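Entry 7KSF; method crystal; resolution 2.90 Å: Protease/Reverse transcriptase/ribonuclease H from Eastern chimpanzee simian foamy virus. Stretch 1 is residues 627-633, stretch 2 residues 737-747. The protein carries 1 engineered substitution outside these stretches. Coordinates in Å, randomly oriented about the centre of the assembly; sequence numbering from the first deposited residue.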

ATOM      1  N   ASN A 627     -22.157  24.136 -11.056  1.00128.10           N
ATOM      2  CA  ASN A 627     -23.567  24.236 -10.702  1.00124.42           C
ATOM      3  C   ASN A 627     -23.736  25.194  -9.533  1.00123.15           C
ATOM      4  O   ASN A 627     -22.789  25.488  -8.799  1.00124.27           O
ATOM      5  CB  ASN A 627     -24.165  22.867 -10.347  1.00122.32           C
ATOM      6  CG  ASN A 627     -24.383  21.988 -11.561  1.00123.32           C
ATOM      7  OD1 ASN A 627     -24.860  22.448 -12.596  1.00123.62           O
ATOM      8  ND2 ASN A 627     -24.031  20.714 -11.438  1.00124.02           N
ATOM      9  N   GLN A 628     -24.966  25.673  -9.371  1.00121.09           N
ATOM     10  CA  GLN A 628     -25.344  26.550  -8.278  1.00119.20           C
ATOM     11  C   GLN A 628     -26.485  25.919  -7.492  1.00117.10           C
ATOM     12  O   GLN A 628     -27.211  25.060  -8.000  1.00133.46           O
ATOM     13  CB  GLN A 628     -25.761  27.934  -8.793  1.00128.44           C
ATOM     14  CG  GLN A 628     -24.710  28.617  -9.649  1.00130.07           C
ATOM     15  CD  GLN A 628     -25.134  30.001 -10.098  1.00123.40           C
ATOM     16  OE1 GLN A 628     -26.096  30.568  -9.579  1.00119.81           O
ATOM     17  NE2 GLN A 628     -24.415  30.551 -11.069  1.00126.21           N
ATOM     18  N   TRP A 629     -26.636  26.349  -6.240  1.00116.20           N
ATOM     19  CA  TRP A 629     -27.673  25.812  -5.370  1.00114.41           C
ATOM     20  C   TRP A 629     -28.157  26.900  -4.425  1.00111.54           C
ATOM     21  O   TRP A 629     -27.351  27.636  -3.849  1.00132.85           O
ATOM     22  CB  TRP A 629     -27.166  24.602  -4.576  1.00114.99           C
ATOM     23  CG  TRP A 629     -26.888  23.387  -5.420  1.00128.16           C
ATOM     24  CD1 TRP A 629     -27.800  22.472  -5.859  1.00120.32           C
ATOM     25  CD2 TRP A 629     -25.616  22.958  -5.921  1.00130.91           C
ATOM     26  NE1 TRP A 629     -27.176  21.500  -6.603  1.00112.93           N
ATOM     27  CE2 TRP A 629     -25.834  21.775  -6.656  1.00115.39           C
ATOM     28  CE3 TRP A 629     -24.313  23.456  -5.820  1.00139.08           C
ATOM     29  CZ2 TRP A 629     -24.800  21.084  -7.286  1.00116.63           C
ATOM     30  CZ3 TRP A 629     -23.288  22.769  -6.448  1.00129.49           C
ATOM     31  CH2 TRP A 629     -23.537  21.595  -7.169  1.00121.00           C
ATOM     32  N   SER A 630     -29.480  26.986  -4.260  1.00108.93           N
ATOM     33  CA  SER A 630     -30.119  27.984  -3.403  1.00109.37           C
ATOM     34  C   SER A 630     -31.298  27.316  -2.709  1.00104.71           C
ATOM     35  O   SER A 630     -32.319  27.046  -3.346  1.00110.66           O
ATOM     36  CB  SER A 630     -30.578  29.194  -4.218  1.00107.23           C
ATOM     37  OG  SER A 630     -31.483  29.993  -3.474  1.00114.55           O
ATOM     38  N   ILE A 631     -31.168  27.063  -1.409  1.00104.17           N
ATOM     39  CA  ILE A 631     -32.154  26.251  -0.697  1.00103.23           C
ATOM     40  C   ILE A 631     -32.671  26.971   0.543  1.00103.07           C
ATOM     41  O   ILE A 631     -31.868  27.467   1.348  1.00107.12           O
ATOM     42  CB  ILE A 631     -31.559  24.887  -0.315  1.00102.61           C
ATOM     43  CG1 ILE A 631     -31.017  24.170  -1.553  1.00102.57           C
ATOM     44  CG2 ILE A 631     -32.600  24.035   0.391  1.00101.66           C
ATOM     45  CD1 ILE A 631     -30.379  22.835  -1.253  1.00102.21           C
ATOM     46  N   PRO A 632     -33.988  27.054   0.744  1.00102.74           N
ATOM     47  CA  PRO A 632     -34.511  27.548   2.025  1.00102.90           C
ATOM     48  C   PRO A 632     -34.580  26.435   3.060  1.00103.01           C
ATOM     49  O   PRO A 632     -34.912  25.285   2.750  1.00102.41           O
ATOM     50  CB  PRO A 632     -35.910  28.055   1.659  1.00102.80           C
ATOM     51  CG  PRO A 632     -36.318  27.198   0.532  1.00102.58           C
ATOM     52  CD  PRO A 632     -35.062  26.866  -0.246  1.00104.39           C
ATOM     53  N   LEU A 633     -34.279  26.793   4.309  1.00104.00           N
ATOM     54  CA  LEU A 633     -34.131  25.821   5.383  1.00104.66           C
ATOM     55  C   LEU A 633     -35.161  25.992   6.495  1.00105.42           C
ATOM     56  O   LEU A 633     -35.091  25.277   7.499  1.00106.43           O
ATOM     57  CB  LEU A 633     -32.715  25.895   5.965  1.00110.40           C
ATOM     58  CG  LEU A 633     -31.546  25.510   5.054  1.00105.77           C
ATOM     59  CD1 LEU A 633     -30.213  25.871   5.692  1.00121.46           C
ATOM     60  CD2 LEU A 633     -31.579  24.025   4.718  1.00114.60           C
ATOM     61  N   LYS A 737     -24.917  35.428  -2.325  1.00119.80           N
ATOM     62  CA  LYS A 737     -26.108  35.807  -3.073  1.00112.25           C
ATOM     63  C   LYS A 737     -27.118  34.665  -3.097  1.00109.75           C
ATOM     64  O   LYS A 737     -28.316  34.874  -2.877  1.00115.46           O
ATOM     65  CB  LYS A 737     -25.726  36.220  -4.495  1.00111.67           C
ATOM     66  CG  LYS A 737     -26.916  36.544  -5.384  1.00117.62           C
ATOM     67  CD  LYS A 737     -26.474  36.925  -6.788  1.00115.43           C
ATOM     68  CE  LYS A 737     -27.666  37.290  -7.661  1.00121.88           C
ATOM     69  NZ  LYS A 737     -27.256  37.693  -9.034  1.00109.46           N
ATOM     70  N   LEU A 738     -26.646  33.440  -3.346  1.00111.07           N
ATOM     71  CA  LEU A 738     -27.549  32.298  -3.382  1.00109.77           C
ATOM     72  C   LEU A 738     -28.141  32.012  -2.010  1.00108.57           C
ATOM     73  O   LEU A 738     -29.333  31.712  -1.892  1.00115.09           O
ATOM     74  CB  LEU A 738     -26.822  31.068  -3.920  1.00112.03           C
ATOM     75  CG  LEU A 738     -26.336  31.171  -5.365  1.00124.41           C
ATOM     76  CD1 LEU A 738     -25.608  29.902  -5.758  1.00136.93           C
ATOM     77  CD2 LEU A 738     -27.495  31.441  -6.312  1.00129.04           C
ATOM     78  N   ALA A 739     -27.324  32.095  -0.956  1.00109.31           N
ATOM     79  CA  ALA A 739     -27.845  31.884   0.389  1.00108.53           C
ATOM     80  C   ALA A 739     -28.910  32.914   0.731  1.00107.14           C
ATOM     81  O   ALA A 739     -29.920  32.585   1.366  1.00106.51           O
ATOM     82  CB  ALA A 739     -26.707  31.931   1.409  1.00113.24           C
ATOM     83  N   THR A 740     -28.708  34.160   0.305  1.00111.57           N
ATOM     84  CA  THR A 740     -29.697  35.196   0.568  1.00116.43           C
ATOM     85  C   THR A 740     -30.991  34.924  -0.192  1.00112.22           C
ATOM     86  O   THR A 740     -32.086  35.108   0.352  1.00114.63           O
ATOM     87  CB  THR A 740     -29.128  36.569   0.205  1.00118.92           C
ATOM     88  OG1 THR A 740     -27.873  36.757   0.876  1.00110.19           O
ATOM     89  CG2 THR A 740     -30.081  37.676   0.628  1.00122.04           C
ATOM     90  N   GLN A 741     -30.882  34.468  -1.445  1.00110.03           N
ATOM     91  CA  GLN A 741     -32.078  34.174  -2.233  1.00103.26           C
ATOM     92  C   GLN A 741     -32.929  33.100  -1.571  1.00103.46           C
ATOM     93  O   GLN A 741     -34.156  33.234  -1.495  1.00102.78           O
ATOM     94  CB  GLN A 741     -31.686  33.743  -3.646  1.00102.54           C
ATOM     95  CG  GLN A 741     -31.085  34.849  -4.484  1.00102.13           C
ATOM     96  CD  GLN A 741     -30.831  34.421  -5.911  1.00101.68           C
ATOM     97  OE1 GLN A 741     -31.063  33.269  -6.278  1.00101.49           O
ATOM     98  NE2 GLN A 741     -30.355  35.350  -6.729  1.00102.31           N
ATOM     99  N   GLY A 742     -32.299  32.027  -1.094  1.00104.14           N
ATOM    100  CA  GLY A 742     -33.046  30.991  -0.403  1.00103.63           C
ATOM    101  C   GLY A 742     -33.641  31.462   0.906  1.00103.96           C
ATOM    102  O   GLY A 742     -34.707  30.991   1.309  1.00103.69           O
ATOM    103  N   SER A 743     -32.972  32.397   1.588  1.00108.72           N
ATOM    104  CA  SER A 743     -33.498  32.886   2.857  1.00117.24           C
ATOM    105  C   SER A 743     -34.731  33.756   2.658  1.00110.97           C
ATOM    106  O   SER A 743     -35.534  33.912   3.587  1.00105.87           O
ATOM    107  CB  SER A 743     -32.418  33.661   3.611  1.00116.42           C
ATOM    108  OG  SER A 743     -32.898  34.101   4.872  1.00111.47           O
ATOM    109  N   TYR A 744     -34.900  34.330   1.463  1.00118.71           N
ATOM    110  CA  TYR A 744     -36.061  35.160   1.169  1.00113.75           C
ATOM    111  C   TYR A 744     -37.259  34.354   0.686  1.00118.73           C
ATOM    112  O   TYR A 744     -38.378  34.882   0.685  1.00126.61           O
ATOM    113  CB  TYR A 744     -35.699  36.215   0.118  1.00103.64           C
ATOM    114  N   VAL A 745     -37.057  33.098   0.292  1.00115.66           N
ATOM    115  CA  VAL A 745     -38.135  32.247  -0.201  1.00101.71           C
ATOM    116  C   VAL A 745     -38.757  31.497   0.973  1.00102.35           C
ATOM    117  O   VAL A 745     -38.047  30.874   1.770  1.00117.52           O
ATOM    118  CB  VAL A 745     -37.613  31.270  -1.271  1.00100.15           C
ATOM    119  CG1 VAL A 745     -38.729  30.354  -1.749  1.00 99.94           C
ATOM    120  CG2 VAL A 745     -37.008  32.037  -2.444  1.00 99.47           C
ATOM    121  N   VAL A 746     -40.084  31.564   1.079  1.00101.52           N
ATOM    122  CA  VAL A 746     -40.840  30.910   2.142  1.00102.25           C
ATOM    123  C   VAL A 746     -41.625  29.751   1.542  1.00110.60           C
ATOM    124  O   VAL A 746     -42.105  29.832   0.405  1.00122.72           O
ATOM    125  CB  VAL A 746     -41.778  31.901   2.858  1.00102.38           C
ATOM    126  CG1 VAL A 746     -42.807  32.466   1.889  1.00110.46           C
ATOM    127  CG2 VAL A 746     -42.466  31.240   4.047  1.00103.04           C
ATOM    128  N   ASN A 747     -41.753  28.670   2.303  1.00118.39           N
ATOM    129  CA  ASN A 747     -42.454  27.481   1.829  1.00129.30           C
ATOM    130  C   ASN A 747     -43.957  27.716   1.732  1.00106.53           C
ATOM    131  O   ASN A 747     -44.593  27.318   0.757  1.00 94.44           O
ATOM    132  CB  ASN A 747     -42.164  26.295   2.748  1.00104.17           C
ATOM    133  CG  ASN A 747     -40.686  26.118   3.016  1.00120.56           C
ATOM    134  OD1 ASN A 747     -39.851  26.414   2.163  1.00107.45           O
ATOM    135  ND2 ASN A 747     -40.354  25.648   4.210  1.00134.39           N
TER

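The strand crosses the helix at 37°, with axes as close as 6.2 Å, a spacing that leaves little room for side chains between the backbones. Alternation sets the pattern: Gln 628, Ser 630 and Pro 632 point toward the helix, Trp 629 and Ile 631 away.

Gln 628 opens the contact along its side chain, with CB 3.6 Å from Leu 738 CD1 and OE1 3.7 Å from Leu 738 CD2. The CA-to-CB bond of Trp 629 points away, and its closest contact comes from the backbone: Trp 629 O sits 3.4 Å from Leu 738 CD1, so one leucine methyl packs against two successive strand residues.

Ser 630 supplies the one hydrogen bond across the contact, OG donating to Leu 738 O at 3.2 Å. That carbonyl also accepts the helical bond from Gly 742 N, so the serine shares an acceptor already in use. Ser 630 OG is equally near Gly 742 N, at 3.2 Å, but the angle is too poor for a hydrogen bond.

Ile 631 shows why glycine fits here: an ideal CB on Gly 742 would lie 2.8 Å from Ile 631 O, a clash. Without it, the backbones close to 4.5 Å between Pro 632 CA and Gly 742 CA. Pro 632 then packs its CB 3.2 Å from Gly 742 O and 3.5 Å from Val 745 O.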